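Local atomic coordinates of ML032222a iGluR (Mnemiopsis leidyi, PDB entry 4YKI), a protein that probably serves as a ctenophore ionotropic glutamate receptor subunit activated by glycine, which it binds in its bilobed ligand-binding domain. Residues G30-W34 / Y53-Q57; A111-A115 / E208-F212; A115-G119 / L178-L182; K118-L124 / D134-W138. One frame throughout, in Å; residues are numbered along the deposited sequence.

Interaction 1: G30-W34 / Y53-Q57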
loop_
_atom_site.group_PDB
_atom_site.type_symbol
_atom_site.label_atom_id
_atom_site.label_comp_id
_atom_site.label_asym_id
_atom_site.label_seq_id
_atom_site.Cartn_x
_atom_site.Cartn_y
_atom_site.Cartn_z
ATOM N N GLY B 30 21.536 -24.188 -2.723
ATOM C CA GLY B 30 21.059 -23.321 -1.661
ATOM C C GLY B 30 20.537 -21.981 -2.146
ATOM O O GLY B 30 19.836 -21.882 -3.162
ATOM N N ASN B 31 20.879 -20.934 -1.412
ATOM C CA ASN B 31 20.354 -19.598 -1.699
ATOM C C ASN B 31 20.768 -19.092 -3.081
ATOM O O ASN B 31 20.074 -18.271 -3.674
ATOM C CB ASN B 31 20.805 -18.605 -0.629
ATOM C CG ASN B 31 20.227 -18.901 0.744
ATOM O OD1 ASN B 31 19.257 -19.627 0.888
ATOM N ND2 ASN B 31 20.830 -18.318 1.759
ATOM N N ASP B 32 21.888 -19.605 -3.590
ATOM C CA ASP B 32 22.411 -19.201 -4.898
ATOM C C ASP B 32 21.494 -19.540 -6.044
ATOM O O ASP B 32 21.654 -18.992 -7.119
ATOM C CB ASP B 32 23.722 -19.927 -5.224
ATOM C CG ASP B 32 24.867 -19.506 -4.380
ATOM O OD1 ASP B 32 24.825 -18.404 -3.802
ATOM O OD2 ASP B 32 25.847 -20.285 -4.346
ATOM N N CYS B 33 20.566 -20.459 -5.818
ATOM C CA CYS B 33 19.593 -20.822 -6.840
ATOM C C CYS B 33 18.537 -19.753 -7.076
ATOM O O CYS B 33 17.809 -19.807 -8.063
ATOM C CB CYS B 33 18.904 -22.132 -6.492
ATOM S SG CYS B 33 19.995 -23.564 -6.434
ATOM N N TRP B 34 18.461 -18.779 -6.174
ATOM C CA TRP B 34 17.394 -17.786 -6.166
ATOM C C TRP B 34 17.917 -16.416 -6.588
ATOM O O TRP B 34 19.027 -16.036 -6.228
ATOM C CB TRP B 34 16.777 -17.692 -4.776
ATOM C CG TRP B 34 16.065 -18.940 -4.350
ATOM C CD1 TRP B 34 16.616 -20.042 -3.746
ATOM C CD2 TRP B 34 14.672 -19.226 -4.493
ATOM N NE1 TRP B 34 15.656 -20.983 -3.511
ATOM C CE2 TRP B 34 14.449 -20.506 -3.948
ATOM C CE3 TRP B 34 13.586 -18.517 -5.014
ATOM C CZ2 TRP B 34 13.182 -21.088 -3.901
ATOM C CZ3 TRP B 34 12.326 -19.103 -4.972
ATOM C CH2 TRP B 34 12.139 -20.380 -4.427
ATOM N N TYR B 53 19.497 -17.321 6.320
ATOM C CA TYR B 53 18.218 -17.788 5.825
ATOM C C TYR B 53 18.390 -18.899 4.809
ATOM O O TYR B 53 19.488 -19.157 4.297
ATOM C CB TYR B 53 17.410 -16.623 5.199
ATOM C CG TYR B 53 18.102 -15.981 4.023
ATOM C CD1 TYR B 53 19.051 -14.995 4.220
ATOM C CD2 TYR B 53 17.853 -16.405 2.728
ATOM C CE1 TYR B 53 19.725 -14.434 3.173
ATOM C CE2 TYR B 53 18.533 -15.842 1.656
ATOM C CZ TYR B 53 19.476 -14.855 1.892
ATOM O OH TYR B 53 20.178 -14.272 0.876
ATOM N N GLU B 54 17.278 -19.563 4.536
ATOM C CA GLU B 54 17.145 -20.481 3.419
ATOM C C GLU B 54 15.736 -20.343 2.893
ATOM O O GLU B 54 14.852 -19.881 3.605
ATOM C CB GLU B 54 17.406 -21.925 3.854
ATOM C CG GLU B 54 16.349 -22.473 4.820
ATOM C CD GLU B 54 16.699 -23.839 5.340
ATOM O OE1 GLU B 54 17.304 -23.899 6.431
ATOM O OE2 GLU B 54 16.372 -24.840 4.660
ATOM N N TYR B 55 15.517 -20.781 1.660
ATOM C CA TYR B 55 14.198 -20.774 1.063
ATOM C C TYR B 55 13.619 -22.180 1.025
ATOM O O TYR B 55 14.330 -23.137 0.695
ATOM C CB TYR B 55 14.274 -20.202 -0.349
ATOM C CG TYR B 55 14.672 -18.744 -0.465
ATOM C CD1 TYR B 55 13.785 -17.731 -0.124
ATOM C CD2 TYR B 55 15.917 -18.378 -0.943
ATOM C CE1 TYR B 55 14.136 -16.410 -0.254
ATOM C CE2 TYR B 55 16.282 -17.054 -1.074
ATOM C CZ TYR B 55 15.379 -16.073 -0.744
ATOM O OH TYR B 55 15.699 -14.740 -0.911
ATOM N N ILE B 56 12.342 -22.295 1.339
ATOM C CA ILE B 56 11.624 -23.573 1.354
ATOM C C ILE B 56 10.366 -23.417 0.503
ATOM O O ILE B 56 9.511 -22.558 0.759
ATOM C CB ILE B 56 11.231 -24.001 2.784
ATOM C CG1 ILE B 56 12.509 -24.161 3.630
ATOM C CG2 ILE B 56 10.354 -25.294 2.780
ATOM C CD1 ILE B 56 12.323 -24.720 5.013
ATOM N N GLN B 57 10.274 -24.249 -0.530
ATOM C CA GLN B 57 9.103 -24.257 -1.386
ATOM C C GLN B 57 8.093 -25.285 -0.919
ATOM O O GLN B 57 8.459 -26.363 -0.497
ATOM C CB GLN B 57 9.508 -24.581 -2.817
ATOM C CG GLN B 57 10.588 -23.702 -3.375
ATOM C CD GLN B 57 10.704 -23.856 -4.864
ATOM O OE1 GLN B 57 9.763 -23.564 -5.607
ATOM N NE2 GLN B 57 11.861 -24.329 -5.322
HETATM O O HOH W 1 17.688 -21.661 -0.033
HETATM O O HOH W 2 15.579 -23.474 -1.953
#
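At Y53 the two segments meet through the strand's backbone: the carboxamide of N31 donates a hydrogen bond from ND2 to Y53 O, 3.0 Å long and nearly straight at 163°. The same ND2 sits over the face of the Y53 ring, 3.4 Å from Y53 CE2. E54 contributes mostly backbone, its CA lying 3.4 Å from N31 OD1, while its carboxylate leads away to H9. E54 and I56 make the backbone bonds to strand 9-13, so Y53 and Y55 turn their own peptide groups to the other edge. Strand 52-56 is outermost in a three-stranded parallel sheet of order 2-1-3, part of the lobe 1 core of the periplasmic-binding-protein-like fold; N31, opening the 3-10 turn 31-33, and W34 lie against its outer edge. That turn is held by C33 N to G30 O and W34 N to N31 O, with C33 in a disulfide to C28. Y55 is reached twice through water: water 1 links N31 OD1 (2.7 Å) to Y55 N (2.9 Å), and water 2 links W34 NE1 to Y55 O, 2.9 Å to each. The Y55 ring meets the W34 five-membered ring obliquely, planes at 39° and centroids 4.3 Å apart, and Y55 CB makes a CH-pi contact over the indole. At Q57, CG touches the indole edge, 3.7 Å from W34 CZ2.

Interaction 2: A111-A115 / E208-F212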
loop_
_atom_site.group_PDB
_atom_site.type_symbol
_atom_site.label_atom_id
_atom_site.label_comp_id
_atom_site.label_asym_id
_atom_site.label_seq_id
_atom_site.Cartn_x
_atom_site.Cartn_y
_atom_site.Cartn_z
ATOM N N ALA B 111 -1.484 -3.529 -6.250
ATOM C CA ALA B 111 -1.795 -4.387 -7.380
ATOM C C ALA B 111 -3.306 -4.519 -7.516
ATOM O O ALA B 111 -4.072 -4.263 -6.572
ATOM C CB ALA B 111 -1.142 -5.764 -7.212
ATOM N N GLY B 112 -3.716 -4.897 -8.715
ATOM C CA GLY B 112 -5.098 -5.172 -9.016
ATOM C C GLY B 112 -5.216 -6.468 -9.783
ATOM O O GLY B 112 -4.223 -7.031 -10.251
ATOM N N ILE B 113 -6.451 -6.955 -9.885
ATOM C CA ILE B 113 -6.768 -8.066 -10.772
ATOM C C ILE B 113 -6.863 -7.559 -12.200
ATOM O O ILE B 113 -7.458 -6.505 -12.462
ATOM C CB ILE B 113 -8.079 -8.773 -10.343
ATOM C CG1 ILE B 113 -7.976 -9.310 -8.907
ATOM C CG2 ILE B 113 -8.437 -9.896 -11.304
ATOM C CD1 ILE B 113 -6.826 -10.287 -8.693
ATOM N N LYS B 114 -6.223 -8.293 -13.110
ATOM C CA LYS B 114 -6.200 -7.956 -14.524
ATOM C C LYS B 114 -6.554 -9.190 -15.357
ATOM O O LYS B 114 -6.028 -10.276 -15.128
ATOM C CB LYS B 114 -4.817 -7.442 -14.931
ATOM C CG LYS B 114 -4.776 -7.017 -16.387
ATOM C CD LYS B 114 -3.459 -6.448 -16.798
ATOM C CE LYS B 114 -3.499 -5.923 -18.229
ATOM N NZ LYS B 114 -4.512 -4.841 -18.441
ATOM N N ALA B 115 -7.434 -9.001 -16.331
ATOM C CA ALA B 115 -7.782 -10.042 -17.284
ATOM C C ALA B 115 -7.201 -9.713 -18.637
ATOM O O ALA B 115 -7.261 -8.573 -19.093
ATOM C CB ALA B 115 -9.288 -10.209 -17.394
ATOM N N GLU B 208 -8.309 -2.909 -14.871
ATOM C CA GLU B 208 -8.040 -3.663 -13.655
ATOM C C GLU B 208 -9.155 -3.420 -12.653
ATOM O O GLU B 208 -9.816 -2.366 -12.696
ATOM C CB GLU B 208 -6.683 -3.277 -13.093
ATOM C CG GLU B 208 -5.578 -3.662 -14.037
ATOM C CD GLU B 208 -4.195 -3.530 -13.466
ATOM O OE1 GLU B 208 -4.059 -3.282 -12.245
ATOM O OE2 GLU B 208 -3.229 -3.691 -14.251
ATOM N N PHE B 209 -9.404 -4.395 -11.788
ATOM C CA PHE B 209 -10.397 -4.292 -10.730
ATOM C C PHE B 209 -9.885 -4.963 -9.465
ATOM O O PHE B 209 -8.992 -5.799 -9.541
ATOM C CB PHE B 209 -11.753 -4.867 -11.163
ATOM C CG PHE B 209 -11.715 -6.312 -11.606
ATOM C CD1 PHE B 209 -11.236 -6.664 -12.859
ATOM C CD2 PHE B 209 -12.215 -7.308 -10.782
ATOM C CE1 PHE B 209 -11.219 -7.980 -13.260
ATOM C CE2 PHE B 209 -12.201 -8.635 -11.197
ATOM C CZ PHE B 209 -11.717 -8.955 -12.430
ATOM N N GLN B 210 -10.461 -4.584 -8.329
ATOM C CA GLN B 210 -9.989 -4.954 -6.995
ATOM C C GLN B 210 -8.691 -4.207 -6.669
ATOM O O GLN B 210 -7.865 -3.921 -7.543
ATOM C CB GLN B 210 -9.757 -6.463 -6.801
ATOM C CG GLN B 210 -10.975 -7.357 -6.880
ATOM C CD GLN B 210 -11.896 -7.242 -5.668
ATOM O OE1 GLN B 210 -11.475 -6.969 -4.527
ATOM N NE2 GLN B 210 -13.174 -7.436 -5.917
ATOM N N SER B 211 -8.540 -3.884 -5.401
ATOM C CA SER B 211 -7.372 -3.202 -4.892
ATOM C C SER B 211 -6.765 -4.006 -3.781
ATOM O O SER B 211 -7.449 -4.303 -2.802
ATOM C CB SER B 211 -7.824 -1.858 -4.343
ATOM O OG SER B 211 -6.786 -1.192 -3.669
ATOM N N PHE B 212 -5.475 -4.316 -3.897
ATOM C CA PHE B 212 -4.764 -5.064 -2.868
ATOM C C PHE B 212 -3.268 -4.728 -2.933
ATOM O O PHE B 212 -2.852 -3.880 -3.715
ATOM C CB PHE B 212 -5.062 -6.574 -2.976
ATOM C CG PHE B 212 -4.661 -7.185 -4.286
ATOM C CD1 PHE B 212 -5.523 -7.182 -5.348
ATOM C CD2 PHE B 212 -3.412 -7.766 -4.446
ATOM C CE1 PHE B 212 -5.163 -7.726 -6.554
ATOM C CE2 PHE B 212 -3.036 -8.302 -5.657
ATOM C CZ PHE B 212 -3.924 -8.280 -6.715
HETATM O O HOH W 3 -1.873 -4.063 -10.930
HETATM O O HOH W 4 -3.802 -2.476 -16.836
#
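Four backbone hydrogen bonds, two at each of two antiparallel hydrogen-bonded pairs, join these strands: A111 N to F212 O (2.9 Å) and F212 N to A111 O (3.0 Å), then I113 N to F209 O (2.8 Å) and F209 N to I113 O (2.9 Å). Between the pairs the register slips by one, a beta bulge: G112 alone on one strand faces Q210 and S211 on the other, and Q210 there has a positive phi of 72°. This is the mixed sheet of lobe 2 in the ligand-binding clamshell, close to the cleft, with the F212 side chain about 6 Å from the bound glycine.

E208 adds water bridges: water 3 joins E208 OE1 to G112 N, and water 4 joins E208 OE2 to K114 NZ, which also bonds S204. The side chains of A111, I113, F209 and F212 share one face of the sheet. There A111 CB meets F212 CE2 at 3.5 Å, and I113 CD1 lies 3.7 Å from F212 CE1. S211 points away and bonds R236 of the second subunit. At the other end of the packing, I113 CG2 sits over the F209 ring in a CH-pi contact, 4.0 Å from its centroid and 3.6 Å from F209 CZ.

Interaction 3: A115-G119 / L178-L182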
loop_
_atom_site.group_PDB
_atom_site.type_symbol
_atom_site.label_atom_id
_atom_site.label_comp_id
_atom_site.label_asym_id
_atom_site.label_seq_id
_atom_site.Cartn_x
_atom_site.Cartn_y
_atom_site.Cartn_z
ATOM N N ALA B 115 -7.434 -9.001 -16.331
ATOM C CA ALA B 115 -7.782 -10.042 -17.284
ATOM C C ALA B 115 -7.201 -9.713 -18.637
ATOM O O ALA B 115 -7.261 -8.573 -19.093
ATOM C CB ALA B 115 -9.288 -10.209 -17.394
ATOM N N VAL B 116 -6.641 -10.730 -19.271
ATOM C CA VAL B 116 -6.061 -10.596 -20.601
ATOM C C VAL B 116 -6.593 -11.699 -21.502
ATOM O O VAL B 116 -7.032 -12.733 -21.034
ATOM C CB VAL B 116 -4.502 -10.620 -20.579
ATOM C CG1 VAL B 116 -3.963 -9.443 -19.785
ATOM C CG2 VAL B 116 -3.978 -11.933 -20.032
ATOM N N VAL B 117 -6.518 -11.450 -22.798
ATOM C CA VAL B 117 -7.153 -12.288 -23.802
ATOM C C VAL B 117 -6.267 -12.424 -25.043
ATOM O O VAL B 117 -5.624 -11.463 -25.482
ATOM C CB VAL B 117 -8.567 -11.729 -24.193
ATOM C CG1 VAL B 117 -8.483 -10.354 -24.813
ATOM C CG2 VAL B 117 -9.316 -12.702 -25.101
ATOM N N LYS B 118 -6.267 -13.624 -25.615
ATOM C CA LYS B 118 -5.732 -13.844 -26.953
ATOM C C LYS B 118 -6.850 -14.334 -27.858
ATOM O O LYS B 118 -7.580 -15.256 -27.511
ATOM C CB LYS B 118 -4.583 -14.856 -26.918
ATOM C CG LYS B 118 -4.042 -15.205 -28.283
ATOM C CD LYS B 118 -2.757 -16.006 -28.222
ATOM C CE LYS B 118 -2.409 -16.524 -29.603
ATOM N NZ LYS B 118 -1.052 -17.105 -29.613
ATOM N N GLY B 119 -7.021 -13.675 -28.992
ATOM C CA GLY B 119 -8.033 -14.066 -29.954
ATOM C C GLY B 119 -8.277 -12.990 -30.988
ATOM O O GLY B 119 -8.347 -11.801 -30.673
ATOM N N LEU B 178 -3.046 -19.546 -22.224
ATOM C CA LEU B 178 -3.352 -18.265 -22.846
ATOM C C LEU B 178 -2.761 -18.181 -24.260
ATOM O O LEU B 178 -3.435 -17.766 -25.212
ATOM C CB LEU B 178 -2.796 -17.135 -21.987
ATOM C CG LEU B 178 -2.906 -15.732 -22.575
ATOM C CD1 LEU B 178 -4.345 -15.267 -22.715
ATOM C CD2 LEU B 178 -2.125 -14.778 -21.726
ATOM N N ARG B 179 -1.503 -18.577 -24.409
ATOM C CA ARG B 179 -0.815 -18.500 -25.703
ATOM C C ARG B 179 -1.423 -19.455 -26.721
ATOM O O ARG B 179 -1.274 -19.253 -27.940
ATOM C CB ARG B 179 0.682 -18.756 -25.523
ATOM C CG ARG B 179 1.383 -17.584 -24.888
ATOM C CD ARG B 179 2.858 -17.859 -24.590
ATOM N NE ARG B 179 3.513 -16.656 -24.111
ATOM C CZ ARG B 179 4.619 -16.638 -23.367
ATOM N NH1 ARG B 179 5.201 -17.772 -22.995
ATOM N NH2 ARG B 179 5.125 -15.484 -23.004
ATOM N N GLY B 180 -2.103 -20.482 -26.248
ATOM C CA GLY B 180 -2.823 -21.368 -27.137
ATOM C C GLY B 180 -4.017 -20.745 -27.828
ATOM O O GLY B 180 -4.527 -21.324 -28.803
ATOM N N GLY B 181 -4.474 -19.593 -27.344
ATOM C CA GLY B 181 -5.502 -18.814 -28.020
ATOM C C GLY B 181 -6.922 -19.038 -27.552
ATOM O O GLY B 181 -7.226 -20.016 -26.878
ATOM N N LEU B 182 -7.790 -18.107 -27.930
ATOM C CA LEU B 182 -9.195 -18.124 -27.557
ATOM C C LEU B 182 -9.402 -18.377 -26.061
ATOM O O LEU B 182 -10.222 -19.199 -25.641
ATOM C CB LEU B 182 -9.964 -19.122 -28.441
ATOM C CG LEU B 182 -10.020 -18.728 -29.926
ATOM C CD1 LEU B 182 -10.568 -19.892 -30.749
ATOM C CD2 LEU B 182 -10.849 -17.489 -30.129
#
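K118 buries the most surface here, 104 Å². Its side chain is fully extended, all four chi angles t, and it runs past the last turn of helix 171-179 so that NZ donates a 2.7 Å hydrogen bond to R179 O. On the way its CD passes 3.6 Å from L178 O, and the ammonium has a second partner in the salt bridge to D201.

L178 is the apolar counterpart. Its CD2 packs 3.8 Å from V116 CG2, and its CD1 reaches the strand backbone, 4.1 Å from V117 C and 4.2 Å from K118 CB. V202 touches both V116 and L178, so the helix end is seated on the sheet of lobe 2.

Past the helix the chain turns at G181, whose positive phi of 95° and psi of 164° would jam a CB against the preceding carbonyl oxygen; G181 N bonds back to L178 O at 3.0 Å. The turn delivers L182 beside the strand, with L182 N 2.9 Å from K118 O, and strand 183-188 then runs antiparallel to strand 109-118. The L182 side chain points away at CB, yet its CD2 swings back to within 4.4 Å of G119 CA.

A lysine ammonium on the carbonyl-rich C-terminal end of a helix is electrostatically favourable, and with the salt bridge to D201 its charge is shared between a peptide oxygen and a carboxylate.

Interaction 4: K118-L124 / D134-W138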
loop_
_atom_site.group_PDB
_atom_site.type_symbol
_atom_site.label_atom_id
_atom_site.label_comp_id
_atom_site.label_asym_id
_atom_site.label_seq_id
_atom_site.Cartn_x
_atom_site.Cartn_y
_atom_site.Cartn_z
ATOM N N LYS B 118 -6.267 -13.624 -25.615
ATOM C CA LYS B 118 -5.732 -13.844 -26.953
ATOM C C LYS B 118 -6.850 -14.334 -27.858
ATOM O O LYS B 118 -7.580 -15.256 -27.511
ATOM C CB LYS B 118 -4.583 -14.856 -26.918
ATOM C CG LYS B 118 -4.042 -15.205 -28.283
ATOM C CD LYS B 118 -2.757 -16.006 -28.222
ATOM C CE LYS B 118 -2.409 -16.524 -29.603
ATOM N NZ LYS B 118 -1.052 -17.105 -29.613
ATOM N N GLY B 119 -7.021 -13.675 -28.992
ATOM C CA GLY B 119 -8.033 -14.066 -29.954
ATOM C C GLY B 119 -8.277 -12.990 -30.988
ATOM O O GLY B 119 -8.347 -11.801 -30.673
ATOM N N GLU B 120 -8.431 -13.435 -32.231
ATOM C CA GLU B 120 -8.905 -12.574 -33.296
ATOM C C GLU B 120 -10.442 -12.540 -33.278
ATOM O O GLU B 120 -11.092 -13.394 -32.647
ATOM C CB GLU B 120 -8.383 -13.055 -34.657
ATOM C CG GLU B 120 -6.843 -13.002 -34.744
ATOM C CD GLU B 120 -6.250 -13.620 -36.010
ATOM O OE1 GLU B 120 -7.015 -14.069 -36.873
ATOM O OE2 GLU B 120 -5.007 -13.617 -36.148
ATOM N N GLY B 121 -11.014 -11.538 -33.942
ATOM C CA GLY B 121 -12.452 -11.442 -34.035
ATOM C C GLY B 121 -13.078 -10.694 -32.867
ATOM O O GLY B 121 -12.452 -9.843 -32.219
ATOM N N THR B 122 -14.337 -11.013 -32.585
ATOM C CA THR B 122 -15.021 -10.382 -31.480
ATOM C C THR B 122 -14.214 -10.623 -30.209
ATOM O O THR B 122 -13.590 -11.677 -30.019
ATOM C CB THR B 122 -16.449 -10.922 -31.268
ATOM O OG1 THR B 122 -16.400 -12.330 -31.006
ATOM C CG2 THR B 122 -17.363 -10.637 -32.469
ATOM N N THR B 123 -14.226 -9.633 -29.339
ATOM C CA THR B 123 -13.475 -9.716 -28.105
ATOM C C THR B 123 -14.403 -9.340 -26.953
ATOM O O THR B 123 -15.616 -9.273 -27.126
ATOM C CB THR B 123 -12.186 -8.875 -28.232
ATOM O OG1 THR B 123 -11.285 -9.157 -27.152
ATOM C CG2 THR B 123 -12.510 -7.419 -28.294
ATOM N N LEU B 124 -13.851 -9.161 -25.769
ATOM C CA LEU B 124 -14.668 -8.966 -24.575
ATOM C C LEU B 124 -14.270 -7.688 -23.895
ATOM O O LEU B 124 -13.101 -7.320 -23.918
ATOM C CB LEU B 124 -14.455 -10.116 -23.589
ATOM C CG LEU B 124 -14.764 -11.481 -24.191
ATOM C CD1 LEU B 124 -14.269 -12.582 -23.306
ATOM C CD2 LEU B 124 -16.239 -11.632 -24.442
ATOM N N ASP B 134 -19.566 -18.761 -25.707
ATOM C CA ASP B 134 -18.717 -19.960 -25.726
ATOM C C ASP B 134 -17.596 -19.907 -26.757
ATOM O O ASP B 134 -16.973 -20.921 -27.039
ATOM C CB ASP B 134 -19.531 -21.255 -25.866
ATOM C CG ASP B 134 -20.350 -21.308 -27.126
ATOM O OD1 ASP B 134 -20.237 -20.404 -27.972
ATOM O OD2 ASP B 134 -21.120 -22.278 -27.275
ATOM N N LYS B 135 -17.300 -18.718 -27.268
ATOM C CA LYS B 135 -16.132 -18.542 -28.121
ATOM C C LYS B 135 -14.835 -18.704 -27.333
ATOM O O LYS B 135 -13.903 -19.405 -27.764
ATOM C CB LYS B 135 -16.137 -17.158 -28.765
ATOM C CG LYS B 135 -14.874 -16.873 -29.588
ATOM C CD LYS B 135 -14.906 -15.523 -30.303
ATOM C CE LYS B 135 -13.582 -15.233 -30.976
ATOM N NZ LYS B 135 -13.662 -13.988 -31.748
ATOM N N TYR B 136 -14.768 -18.044 -26.179
ATOM C CA TYR B 136 -13.594 -18.045 -25.337
ATOM C C TYR B 136 -13.763 -18.977 -24.162
ATOM O O TYR B 136 -14.820 -19.009 -23.543
ATOM C CB TYR B 136 -13.337 -16.622 -24.771
ATOM C CG TYR B 136 -12.902 -15.625 -25.814
ATOM C CD1 TYR B 136 -11.580 -15.528 -26.177
ATOM C CD2 TYR B 136 -13.806 -14.794 -26.445
ATOM C CE1 TYR B 136 -11.167 -14.651 -27.142
ATOM C CE2 TYR B 136 -13.399 -13.906 -27.406
ATOM C CZ TYR B 136 -12.077 -13.842 -27.762
ATOM O OH TYR B 136 -11.615 -12.969 -28.729
ATOM N N LYS B 137 -12.704 -19.720 -23.857
ATOM C CA LYS B 137 -12.530 -20.370 -22.563
ATOM C C LYS B 137 -11.735 -19.434 -21.656
ATOM O O LYS B 137 -11.194 -18.437 -22.126
ATOM C CB LYS B 137 -11.823 -21.719 -22.721
ATOM C CG LYS B 137 -12.705 -22.767 -23.386
ATOM C CD LYS B 137 -12.024 -24.121 -23.512
ATOM C CE LYS B 137 -12.937 -25.159 -24.159
ATOM N NZ LYS B 137 -14.227 -25.314 -23.434
ATOM N N TRP B 138 -11.681 -19.744 -20.369
ATOM C CA TRP B 138 -11.050 -18.852 -19.415
ATOM C C TRP B 138 -10.646 -19.622 -18.181
ATOM O O TRP B 138 -11.077 -20.765 -17.976
ATOM C CB TRP B 138 -11.998 -17.708 -19.024
ATOM C CG TRP B 138 -13.183 -18.146 -18.225
ATOM C CD1 TRP B 138 -13.268 -18.223 -16.867
ATOM C CD2 TRP B 138 -14.444 -18.590 -18.735
ATOM N NE1 TRP B 138 -14.508 -18.687 -16.497
ATOM C CE2 TRP B 138 -15.243 -18.924 -17.629
ATOM C CE3 TRP B 138 -14.973 -18.741 -20.014
ATOM C CZ2 TRP B 138 -16.558 -19.373 -17.771
ATOM C CZ3 TRP B 138 -16.269 -19.208 -20.149
ATOM C CH2 TRP B 138 -17.044 -19.522 -19.033
HETATM O O HOH W 5 -9.493 -11.158 -28.190
#
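The Y136 ring fits into the curve of loop 118-124, its edge set against K118 O (3.7 Å from Y136 CE1) and its hydroxyl running on toward G119 CA, 3.9 Å from Y136 OH. Further round, L124 CD1 rests 3.9 Å from Y136 CD2, and V117 touches the ring, so the apolar part of the tyrosine is buried while its polar end meets the loop backbone. Y136 OH donates a 2.7 Å hydrogen bond to T122 O. Water 5 donates to Y136 OH and to G119 O, 2.8 Å from each, and lies 2.9 Å from T123 OG1.

Beside it the extended chain of K135 brings NZ into the bend of the loop. It donates to E120 O (2.8 Å), T122 O (2.9 Å) and, at a longer 3.3 Å, to T122 OG1. A CB on G119 would clash with Y136 OH; one on G121 would clash with K135 NZ and, at its backbone angles, with the carbonyl O before it.

The contact lies at the far end of lobe 2, its centre about 26 Å from the centre of the chain, where the chain leaves strand 109-118 and doubles back into strand 137-141. T122 O accepts hydrogen bonds from both K135 NZ and Y136 OH, and the loop offers the ammonium two carbonyls and a hydroxyl, so the charge is met mainly by peptide oxygens.

Interaction 1 comes first along the chain and closes a short loop, 30-34 to 53-57, that encloses helix 37-49 in lobe 1. The other three all start from strand 109-118 or its end, in lobe 2. Interaction 2 spans the longest loop, 111-115 to 208-212, and interaction 4, closing at 134-138, is nested inside it. Interaction 3 shares A115 with interaction 2 and closes at 178-182; it starts from the same stretch as interaction 4, sharing K118 and G119. These two touch, L182 O lying 3.1 Å from K137 N in a probable hydrogen bond. Through them strand 109-118 is tied to strand 202-218, to the end of helix 171-179 and to the approach to strand 137-141.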